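Rhamnosidase B (Bacillus sp., PDB 2OKX) catalyses, as an inverting family 78 glycoside hydrolase with an alpha-barrel catalytic domain, the release of terminal alpha-L-rhamnose from rhamnosides. Local coordinates at residues Val240-Val246 against Val303-Asp309; Thr339-Phe343 against His361-Leu367; Thr594-Glu598 against Tyr640-Asn646. All coordinates share one frame. Residues are numbered along the deposited sequence.

Interaction 1: Val240-Val246 against Val303-Asp309; sequences VSYCGYV and VDITSSD
The shortest polar link is a side-chain hydrogen bond, Tyr-242 OH to Asp-309 OD2 at 2.6 Å, made with the tyrosine in its p rotamer; Asp-309 OD1 meanwhile forms a salt bridge with Arg-267. The backbones run antiparallel, 240 opposite 309 through to 246 opposite 303. Tyr-242 N donates to Ser-307 O, and Ser-307 N to Tyr-242 O, both at 3.0 Å. Asp-309 N reaches Val-240 O at 2.8 Å, while the return bond, Val-240 N to Asp-309 O, is weak at 3.4 Å. Val-246 N to Val-303 O and Val-303 N to Val-246 O each measure 2.9 Å. Short axes of 240-242 and 307-309 approach to 4.6 Å at 143°.

Regular pairing lapses midway. Ile-305 (phi/psi -116/12) swings its carbonyl aside, where it accepts from Ser-307 OG. Ile-305 N still bonds Gly-244 O (3.0 Å), but Gly-244 N turns to Thr-306 OG1 (3.2 Å). An Asx turn, Thr-306 N to Asp-304 OD2 at 2.9 Å, shapes the detour, with Asp-304 OD1 hydrogen-bonded to Ser-269 OG; Gly-244, at 164/-170, has backbone angles that call for glycine.

Outward, Val-246 CG2 packs on Ile-305 CG2 (3.7 Å) and Tyr-242 CE2 on Ile-305 CD1 (4.0 Å). Tyr-242 and Val-246 face helix 225-229, Tyr-245 helix 362-370. This interrupted pairing lies in domain D2, of the galactose-binding-like clan. Its chemistry implies that one hydroxyl, Thr-306 OG1, itself held by Asp-304 OD2, replaces a main-chain acceptor for Gly-244 N.

Interaction 2: Thr339-Phe343 against His361-Leu367; sequences TIGTF and HPDYRAL
No hydrogen bond crosses between 339-343 and 361-367; the contact, 281 Å² in total, depends on side-chain shape. Beyond Ile-340 the chain has a cis peptide between Gly-341 and Thr-342. The CA-to-CB bond of Phe-343 then points toward the helix, and its ring (chi1 -59°, chi2 98°) lies against the first turn. Tyr-364 CB sits over that ring, 3.9 Å from the centroid and 14° off the normal, a CH-pi contact; chi1 t carries the phenol end away from 339-343. His-361 (chi1 -168°, chi2 -69°) is the N-cap: its ND1 accepts from Asp-363 N at 3.1 Å and also lies 3.6 Å from Phe-343 CD2. The three rings form an aromatic cluster, with Phe-343 oblique to His-361 (centroids 5.1 Å, planes 53°) and to Tyr-364 (5.9 Å, 52°). Leu-367, in the t,p rotamer, brings CD2 to 3.3 Å from Ile-340 CG2 (Ile-340 is m,t) and to 4.1 Å from Phe-343 CZ, at that ring's edge.

In domain D2, helix 362-370 thus packs its N-terminal turns on Ile-340 of strand 338-340 and on Phe-343 after it. Trp-383 extends the cluster, edge-to-face with His-361, while backbone bonds from Ile-340 to Tyr-245 and from Phe-343 to Cys-243 join segment 339-343 to strand 240-252.

Interaction 3: Thr594-Glu598 against Tyr640-Asn646; sequences TEIVE and YAAHTGN
Two helices of the six-hairpin glycosidase domain, the alpha barrel of this enzyme, meet here near their ends: the start of helix 595-603 and the end of helix 627-644. The nearest CA pairs, Thr-594 with Thr-644 (7.9 Å) and Val-597 with Tyr-640 (7.5 Å), show that the two segments pass in opposite senses. In total 259 Å² is buried, most of it on Tyr-640, Thr-594 and Glu-598.

Tyr-640 is central. Its t rotamer (chi1 172°, chi2 81°) extends the ring across the gap, so that CD1 lies 3.5 Å from Val-597 CG1 and CE1 lies 3.5 Å from Thr-594 O. That carbonyl also receives Glu-598 N at 3.1 Å, the first helical bond after Thr-594, which holds the N-cap position without a side-chain capping bond.

Glu-598 is extended (chi1 and chi2 both t), and its OE2 lies 2.7 Å from Tyr-640 OH, a weak and unsettled hydrogen bond. Its other oxygen, OE1, is in a salt bridge with Arg-652, so the carboxylate faces both a phenol and a guanidinium. A water bridges Thr-594 OG1 and Tyr-640 OH, 3.0 Å from each. Phe-649 meets the Tyr-640 ring edge-to-face, and Tyr-588 of helix 577-590 stacks on His-643.

At the end of the second helix Thr-644 OG1 accepts from Asn-646 N (3.1 Å), an ST turn, and separately donates to Tyr-640 O (2.9 Å), while Gly-645 takes positive phi (72°). Against this end rests the methyl of Thr-594, its CG2 4.0 Å from both His-643 CD2 and Thr-644 CG2.

How the interactions relate
Interactions 1 and 2 are both buried and both reach the same sheet of domain D2, through neighbouring strands 240-252 and 338-340, their centres 10 Å apart. Tyr-364 ties them directly: its O receives Tyr-245 OH and its OH meets Asp-304 OD1, each probable hydrogen bond measuring 2.6 Å. Their chemistry is complementary: main-chain hydrogen bonds dominate interaction 1, whereas interaction 2 has no hydrogen bond between its segments and relies on apolar and aromatic packing. Interaction 3 is only partly buried, joins helices of the catalytic barrel, and combines a phenol, a carboxylate and a water. It lies across the chain's centre, about 46 Å from interaction 1 and 55 Å from interaction 2, centre to centre.

Interaction 1: Val240-Val246 against Val303-Asp309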
loop_
_atom_site.group_PDB
_atom_site.type_symbol
_atom_site.label_atom_id
_atom_site.label_comp_id
_atom_site.label_asym_id
_atom_site.label_seq_id
_atom_site.Cartn_x
_atom_site.Cartn_y
_atom_site.Cartn_z
ATOM N N VAL A 240 6.746 -13.081 -12.159
ATOM C CA VAL A 240 7.524 -14.089 -12.871
ATOM C C VAL A 240 6.832 -15.407 -12.587
ATOM O O VAL A 240 6.087 -15.527 -11.615
ATOM C CB VAL A 240 8.996 -14.196 -12.381
ATOM C CG1 VAL A 240 9.698 -12.864 -12.528
ATOM C CG2 VAL A 240 9.044 -14.684 -10.942
ATOM N N SER A 241 7.047 -16.389 -13.449
ATOM C CA SER A 241 6.464 -17.702 -13.233
ATOM C C SER A 241 7.614 -18.693 -13.250
ATOM O O SER A 241 8.595 -18.502 -13.971
ATOM C CB SER A 241 5.460 -18.043 -14.332
ATOM O OG SER A 241 4.319 -17.205 -14.258
ATOM N N TYR A 242 7.515 -19.724 -12.426
ATOM C CA TYR A 242 8.548 -20.743 -12.382
ATOM C C TYR A 242 7.918 -22.110 -12.253
ATOM O O TYR A 242 6.797 -22.253 -11.766
ATOM C CB TYR A 242 9.535 -20.503 -11.226
ATOM C CG TYR A 242 8.907 -20.137 -9.900
ATOM C CD1 TYR A 242 8.920 -18.815 -9.443
ATOM C CD2 TYR A 242 8.293 -21.104 -9.103
ATOM C CE1 TYR A 242 8.334 -18.466 -8.222
ATOM C CE2 TYR A 242 7.705 -20.764 -7.884
ATOM C CZ TYR A 242 7.729 -19.442 -7.454
ATOM O OH TYR A 242 7.137 -19.102 -6.255
ATOM N N CYS A 243 8.654 -23.116 -12.708
ATOM C CA CYS A 243 8.199 -24.493 -12.669
ATOM C C CYS A 243 9.198 -25.292 -11.841
ATOM O O CYS A 243 10.395 -25.262 -12.110
ATOM C CB CYS A 243 8.139 -25.049 -14.093
ATOM S SG CYS A 243 7.625 -26.769 -14.200
ATOM N N GLY A 244 8.708 -25.999 -10.831
ATOM C CA GLY A 244 9.600 -26.779 -9.996
ATOM C C GLY A 244 8.965 -27.205 -8.690
ATOM O O GLY A 244 7.755 -27.057 -8.495
ATOM N N TYR A 245 9.786 -27.738 -7.790
ATOM C CA TYR A 245 9.298 -28.201 -6.495
ATOM C C TYR A 245 10.191 -27.757 -5.350
ATOM O O TYR A 245 11.303 -27.271 -5.552
ATOM C CB TYR A 245 9.267 -29.732 -6.422
ATOM C CG TYR A 245 8.550 -30.451 -7.533
ATOM C CD1 TYR A 245 9.162 -30.656 -8.769
ATOM C CD2 TYR A 245 7.268 -30.957 -7.337
ATOM C CE1 TYR A 245 8.508 -31.354 -9.785
ATOM C CE2 TYR A 245 6.607 -31.653 -8.342
ATOM C CZ TYR A 245 7.231 -31.847 -9.560
ATOM O OH TYR A 245 6.565 -32.527 -10.551
ATOM N N VAL A 246 9.677 -27.933 -4.142
ATOM C CA VAL A 246 10.440 -27.671 -2.934
ATOM C C VAL A 246 10.584 -29.089 -2.411
ATOM O O VAL A 246 9.612 -29.845 -2.410
ATOM C CB VAL A 246 9.663 -26.839 -1.897
ATOM C CG1 VAL A 246 10.318 -26.991 -0.523
ATOM C CG2 VAL A 246 9.663 -25.376 -2.304
ATOM N N VAL A 303 6.838 -30.741 -2.755
ATOM C CA VAL A 303 5.741 -29.789 -2.890
ATOM C C VAL A 303 5.860 -29.083 -4.230
ATOM O O VAL A 303 6.859 -28.420 -4.500
ATOM C CB VAL A 303 5.777 -28.725 -1.766
ATOM C CG1 VAL A 303 4.608 -27.752 -1.930
ATOM C CG2 VAL A 303 5.722 -29.401 -0.397
ATOM N N ASP A 304 4.854 -29.235 -5.079
ATOM C CA ASP A 304 4.879 -28.578 -6.382
ATOM C C ASP A 304 4.604 -27.098 -6.157
ATOM O O ASP A 304 3.584 -26.742 -5.570
ATOM C CB ASP A 304 3.810 -29.172 -7.303
ATOM C CG ASP A 304 3.871 -28.607 -8.715
ATOM O OD1 ASP A 304 3.074 -29.051 -9.561
ATOM O OD2 ASP A 304 4.713 -27.725 -8.979
ATOM N N ILE A 305 5.516 -26.242 -6.610
ATOM C CA ILE A 305 5.359 -24.798 -6.444
ATOM C C ILE A 305 5.219 -24.073 -7.781
ATOM O O ILE A 305 5.294 -22.843 -7.837
ATOM C CB ILE A 305 6.555 -24.185 -5.679
ATOM C CG1 ILE A 305 7.862 -24.507 -6.408
ATOM C CG2 ILE A 305 6.577 -24.706 -4.246
ATOM C CD1 ILE A 305 9.095 -23.879 -5.779
ATOM N N THR A 306 5.014 -24.839 -8.849
ATOM C CA THR A 306 4.862 -24.282 -10.194
ATOM C C THR A 306 3.730 -23.262 -10.183
ATOM O O THR A 306 2.581 -23.608 -9.907
ATOM C CB THR A 306 4.534 -25.386 -11.207
ATOM O OG1 THR A 306 5.601 -26.344 -11.219
ATOM C CG2 THR A 306 4.365 -24.803 -12.604
ATOM N N SER A 307 4.056 -22.011 -10.492
ATOM C CA SER A 307 3.052 -20.955 -10.468
ATOM C C SER A 307 3.618 -19.591 -10.828
ATOM O O SER A 307 4.783 -19.450 -11.189
ATOM C CB SER A 307 2.479 -20.849 -9.058
ATOM O OG SER A 307 3.521 -20.515 -8.148
ATOM N N SER A 308 2.760 -18.586 -10.708
ATOM C CA SER A 308 3.138 -17.204 -10.941
ATOM C C SER A 308 3.418 -16.671 -9.540
ATOM O O SER A 308 2.694 -16.993 -8.603
ATOM C CB SER A 308 1.977 -16.425 -11.565
ATOM O OG SER A 308 2.340 -15.070 -11.762
ATOM N N ASP A 309 4.463 -15.868 -9.393
ATOM C CA ASP A 309 4.817 -15.320 -8.088
ATOM C C ASP A 309 5.226 -13.863 -8.263
ATOM O O ASP A 309 6.266 -13.571 -8.854
ATOM C CB ASP A 309 5.983 -16.120 -7.487
ATOM C CG ASP A 309 6.169 -15.869 -5.995
ATOM O OD1 ASP A 309 5.718 -14.819 -5.497
ATOM O OD2 ASP A 309 6.781 -16.722 -5.319
#

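Interaction 2: Thr339-Phe343 against His361-Leu367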
loop_
_atom_site.group_PDB
_atom_site.type_symbol
_atom_site.label_atom_id
_atom_site.label_comp_id
_atom_site.label_asym_id
_atom_site.label_seq_id
_atom_site.Cartn_x
_atom_site.Cartn_y
_atom_site.Cartn_z
ATOM N N THR A 339 15.363 -26.969 -3.731
ATOM C CA THR A 339 14.358 -26.765 -4.756
ATOM C C THR A 339 14.786 -27.545 -5.987
ATOM O O THR A 339 15.979 -27.725 -6.231
ATOM C CB THR A 339 14.177 -25.272 -5.106
ATOM O OG1 THR A 339 15.429 -24.712 -5.515
ATOM C CG2 THR A 339 13.654 -24.512 -3.896
ATOM N N ILE A 340 13.808 -28.031 -6.740
ATOM C CA ILE A 340 14.075 -28.798 -7.948
ATOM C C ILE A 340 13.576 -28.000 -9.146
ATOM O O ILE A 340 12.378 -27.756 -9.285
ATOM C CB ILE A 340 13.354 -30.155 -7.899
ATOM C CG1 ILE A 340 13.660 -30.850 -6.570
ATOM C CG2 ILE A 340 13.811 -31.027 -9.064
ATOM C CD1 ILE A 340 12.943 -32.172 -6.382
ATOM N N GLY A 341 14.509 -27.600 -10.006
ATOM C CA GLY A 341 14.177 -26.808 -11.176
ATOM C C GLY A 341 15.375 -25.929 -11.483
ATOM O O GLY A 341 16.493 -26.274 -11.097
ATOM N N THR A 342 15.176 -24.796 -12.149
ATOM C CA THR A 342 13.871 -24.335 -12.606
ATOM C C THR A 342 13.630 -24.869 -14.021
ATOM O O THR A 342 14.302 -24.455 -14.961
ATOM C CB THR A 342 13.845 -22.797 -12.617
ATOM O OG1 THR A 342 14.294 -22.315 -11.342
ATOM C CG2 THR A 342 12.442 -22.279 -12.895
ATOM N N PHE A 343 12.669 -25.776 -14.164
ATOM C CA PHE A 343 12.378 -26.388 -15.455
ATOM C C PHE A 343 12.031 -25.394 -16.554
ATOM O O PHE A 343 12.422 -25.576 -17.704
ATOM C CB PHE A 343 11.268 -27.432 -15.308
ATOM C CG PHE A 343 11.611 -28.541 -14.348
ATOM C CD1 PHE A 343 11.151 -28.512 -13.033
ATOM C CD2 PHE A 343 12.429 -29.593 -14.748
ATOM C CE1 PHE A 343 11.504 -29.515 -12.129
ATOM C CE2 PHE A 343 12.789 -30.601 -13.854
ATOM C CZ PHE A 343 12.325 -30.562 -12.541
ATOM N N HIS A 361 7.685 -29.865 -19.227
ATOM C CA HIS A 361 9.029 -30.431 -19.180
ATOM C C HIS A 361 8.951 -31.882 -18.704
ATOM O O HIS A 361 8.391 -32.169 -17.647
ATOM C CB HIS A 361 9.925 -29.615 -18.254
ATOM C CG HIS A 361 11.376 -29.963 -18.369
ATOM N ND1 HIS A 361 11.885 -31.172 -17.947
ATOM C CD2 HIS A 361 12.420 -29.272 -18.883
ATOM C CE1 HIS A 361 13.182 -31.210 -18.196
ATOM N NE2 HIS A 361 13.532 -30.071 -18.763
ATOM N N PRO A 362 9.520 -32.818 -19.483
ATOM C CA PRO A 362 9.514 -34.251 -19.160
ATOM C C PRO A 362 9.941 -34.642 -17.746
ATOM O O PRO A 362 9.326 -35.513 -17.127
ATOM C CB PRO A 362 10.420 -34.853 -20.238
ATOM C CG PRO A 362 11.349 -33.723 -20.576
ATOM C CD PRO A 362 10.406 -32.549 -20.630
ATOM N N ASP A 363 10.989 -34.014 -17.230
ATOM C CA ASP A 363 11.442 -34.346 -15.889
ATOM C C ASP A 363 10.461 -33.832 -14.842
ATOM O O ASP A 363 10.203 -34.498 -13.840
ATOM C CB ASP A 363 12.844 -33.788 -15.648
ATOM C CG ASP A 363 13.889 -34.465 -16.516
ATOM O OD1 ASP A 363 13.816 -35.702 -16.665
ATOM O OD2 ASP A 363 14.783 -33.770 -17.041
ATOM N N TYR A 364 9.905 -32.650 -15.080
ATOM C CA TYR A 364 8.939 -32.083 -14.153
ATOM C C TYR A 364 7.729 -33.003 -14.031
ATOM O O TYR A 364 7.223 -33.232 -12.935
ATOM C CB TYR A 364 8.494 -30.696 -14.632
ATOM C CG TYR A 364 7.232 -30.189 -13.961
ATOM C CD1 TYR A 364 6.036 -30.079 -14.675
ATOM C CD2 TYR A 364 7.228 -29.837 -12.611
ATOM C CE1 TYR A 364 4.866 -29.629 -14.062
ATOM C CE2 TYR A 364 6.065 -29.387 -11.987
ATOM C CZ TYR A 364 4.889 -29.286 -12.717
ATOM O OH TYR A 364 3.741 -28.842 -12.100
ATOM N N ARG A 365 7.286 -33.548 -15.160
ATOM C CA ARG A 365 6.120 -34.432 -15.187
ATOM C C ARG A 365 6.335 -35.826 -14.602
ATOM O O ARG A 365 5.421 -36.410 -14.024
ATOM C CB ARG A 365 5.607 -34.572 -16.622
ATOM C CG ARG A 365 4.992 -33.308 -17.194
ATOM C CD ARG A 365 3.710 -32.941 -16.467
ATOM N NE ARG A 365 3.110 -31.722 -17.008
ATOM C CZ ARG A 365 1.947 -31.218 -16.609
ATOM N NH1 ARG A 365 1.248 -31.828 -15.661
ATOM N NH2 ARG A 365 1.479 -30.107 -17.163
ATOM N N ALA A 366 7.538 -36.363 -14.755
ATOM C CA ALA A 366 7.832 -37.702 -14.253
ATOM C C ALA A 366 8.342 -37.714 -12.818
ATOM O O ALA A 366 7.972 -38.578 -12.025
ATOM C CB ALA A 366 8.853 -38.378 -15.163
ATOM N N LEU A 367 9.186 -36.738 -12.499
ATOM C CA LEU A 367 9.816 -36.620 -11.189
ATOM C C LEU A 367 9.047 -37.056 -9.945
ATOM O O LEU A 367 9.514 -37.921 -9.199
ATOM C CB LEU A 367 10.326 -35.191 -10.991
ATOM C CG LEU A 367 11.120 -34.907 -9.716
ATOM C CD1 LEU A 367 12.085 -36.037 -9.419
ATOM C CD2 LEU A 367 11.866 -33.598 -9.889
#

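Interaction 3: Thr594-Glu598 against Tyr640-Asn646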
loop_
_atom_site.group_PDB
_atom_site.type_symbol
_atom_site.label_atom_id
_atom_site.label_comp_id
_atom_site.label_asym_id
_atom_site.label_seq_id
_atom_site.Cartn_x
_atom_site.Cartn_y
_atom_site.Cartn_z
ATOM N N THR A 594 -2.516 20.435 -0.959
ATOM C CA THR A 594 -2.280 20.481 -2.397
ATOM C C THR A 594 -0.900 19.996 -2.829
ATOM O O THR A 594 -0.760 19.409 -3.900
ATOM C CB THR A 594 -2.473 21.913 -2.942
ATOM O OG1 THR A 594 -1.621 22.810 -2.226
ATOM C CG2 THR A 594 -3.921 22.357 -2.780
ATOM N N GLU A 595 0.117 20.230 -2.006
ATOM C CA GLU A 595 1.465 19.820 -2.379
ATOM C C GLU A 595 1.603 18.325 -2.630
ATOM O O GLU A 595 2.297 17.916 -3.554
ATOM C CB GLU A 595 2.483 20.282 -1.331
ATOM C CG GLU A 595 2.655 21.797 -1.286
ATOM C CD GLU A 595 3.889 22.231 -0.515
ATOM O OE1 GLU A 595 4.065 23.451 -0.314
ATOM O OE2 GLU A 595 4.687 21.358 -0.115
ATOM N N ILE A 596 0.934 17.507 -1.822
ATOM C CA ILE A 596 1.010 16.068 -2.011
ATOM C C ILE A 596 0.393 15.688 -3.359
ATOM O O ILE A 596 0.869 14.786 -4.038
ATOM C CB ILE A 596 0.288 15.312 -0.865
ATOM C CG1 ILE A 596 0.371 13.802 -1.099
ATOM C CG2 ILE A 596 -1.163 15.770 -0.766
ATOM C CD1 ILE A 596 -0.247 12.962 0.020
ATOM N N VAL A 597 -0.664 16.387 -3.755
ATOM C CA VAL A 597 -1.309 16.089 -5.023
ATOM C C VAL A 597 -0.366 16.384 -6.191
ATOM O O VAL A 597 -0.175 15.536 -7.062
ATOM C CB VAL A 597 -2.610 16.903 -5.203
ATOM C CG1 VAL A 597 -3.244 16.566 -6.536
ATOM C CG2 VAL A 597 -3.580 16.603 -4.055
ATOM N N GLU A 598 0.230 17.572 -6.213
ATOM C CA GLU A 598 1.136 17.900 -7.307
ATOM C C GLU A 598 2.332 16.952 -7.333
ATOM O O GLU A 598 2.768 16.525 -8.404
ATOM C CB GLU A 598 1.632 19.346 -7.218
ATOM C CG GLU A 598 2.529 19.698 -8.403
ATOM C CD GLU A 598 2.910 21.159 -8.479
ATOM O OE1 GLU A 598 3.816 21.476 -9.275
ATOM O OE2 GLU A 598 2.310 21.986 -7.759
ATOM N N TYR A 640 -6.704 19.254 -10.514
ATOM C CA TYR A 640 -5.740 19.938 -9.663
ATOM C C TYR A 640 -5.505 21.354 -10.178
ATOM O O TYR A 640 -5.442 22.308 -9.404
ATOM C CB TYR A 640 -4.406 19.187 -9.642
ATOM C CG TYR A 640 -3.310 19.945 -8.930
ATOM C CD1 TYR A 640 -3.212 19.934 -7.538
ATOM C CD2 TYR A 640 -2.389 20.707 -9.650
ATOM C CE1 TYR A 640 -2.221 20.666 -6.881
ATOM C CE2 TYR A 640 -1.397 21.443 -9.005
ATOM C CZ TYR A 640 -1.316 21.416 -7.624
ATOM O OH TYR A 640 -0.325 22.132 -6.996
ATOM N N ALA A 641 -5.357 21.479 -11.493
ATOM C CA ALA A 641 -5.129 22.779 -12.112
ATOM C C ALA A 641 -6.314 23.709 -11.864
ATOM O O ALA A 641 -6.134 24.903 -11.609
ATOM C CB ALA A 641 -4.901 22.609 -13.614
ATOM N N ALA A 642 -7.524 23.163 -11.935
ATOM C CA ALA A 642 -8.728 23.960 -11.714
ATOM C C ALA A 642 -8.913 24.308 -10.236
ATOM O O ALA A 642 -9.364 25.405 -9.895
ATOM C CB ALA A 642 -9.953 23.212 -12.231
ATOM N N HIS A 643 -8.553 23.371 -9.364
ATOM C CA HIS A 643 -8.680 23.563 -7.924
ATOM C C HIS A 643 -7.795 24.699 -7.436
ATOM O O HIS A 643 -8.244 25.595 -6.716
ATOM C CB HIS A 643 -8.288 22.276 -7.189
ATOM C CG HIS A 643 -8.345 22.389 -5.698
ATOM N ND1 HIS A 643 -9.532 22.425 -4.998
ATOM C CD2 HIS A 643 -7.361 22.481 -4.773
ATOM C CE1 HIS A 643 -9.276 22.532 -3.707
ATOM N NE2 HIS A 643 -7.966 22.568 -3.542
ATOM N N THR A 644 -6.529 24.650 -7.838
ATOM C CA THR A 644 -5.550 25.642 -7.426
ATOM C C THR A 644 -5.480 26.868 -8.322
ATOM O O THR A 644 -5.048 27.931 -7.881
ATOM C CB THR A 644 -4.139 25.029 -7.392
ATOM O OG1 THR A 644 -3.766 24.632 -8.718
ATOM C CG2 THR A 644 -4.104 23.812 -6.476
ATOM N N GLY A 645 -5.895 26.719 -9.573
ATOM C CA GLY A 645 -5.821 27.825 -10.508
ATOM C C GLY A 645 -4.357 28.033 -10.855
ATOM O O GLY A 645 -3.952 29.120 -11.262
ATOM N N ASN A 646 -3.566 26.974 -10.692
ATOM C CA ASN A 646 -2.132 27.017 -10.958
ATOM C C ASN A 646 -1.814 26.790 -12.438
ATOM O O ASN A 646 -1.539 25.669 -12.863
ATOM C CB ASN A 646 -1.422 25.969 -10.091
ATOM C CG ASN A 646 0.094 26.098 -10.126
ATOM O OD1 ASN A 646 0.796 25.479 -9.325
ATOM N ND2 ASN A 646 0.603 26.896 -11.054
HETATM O O HOH W 1 0.565 22.824 -4.215
#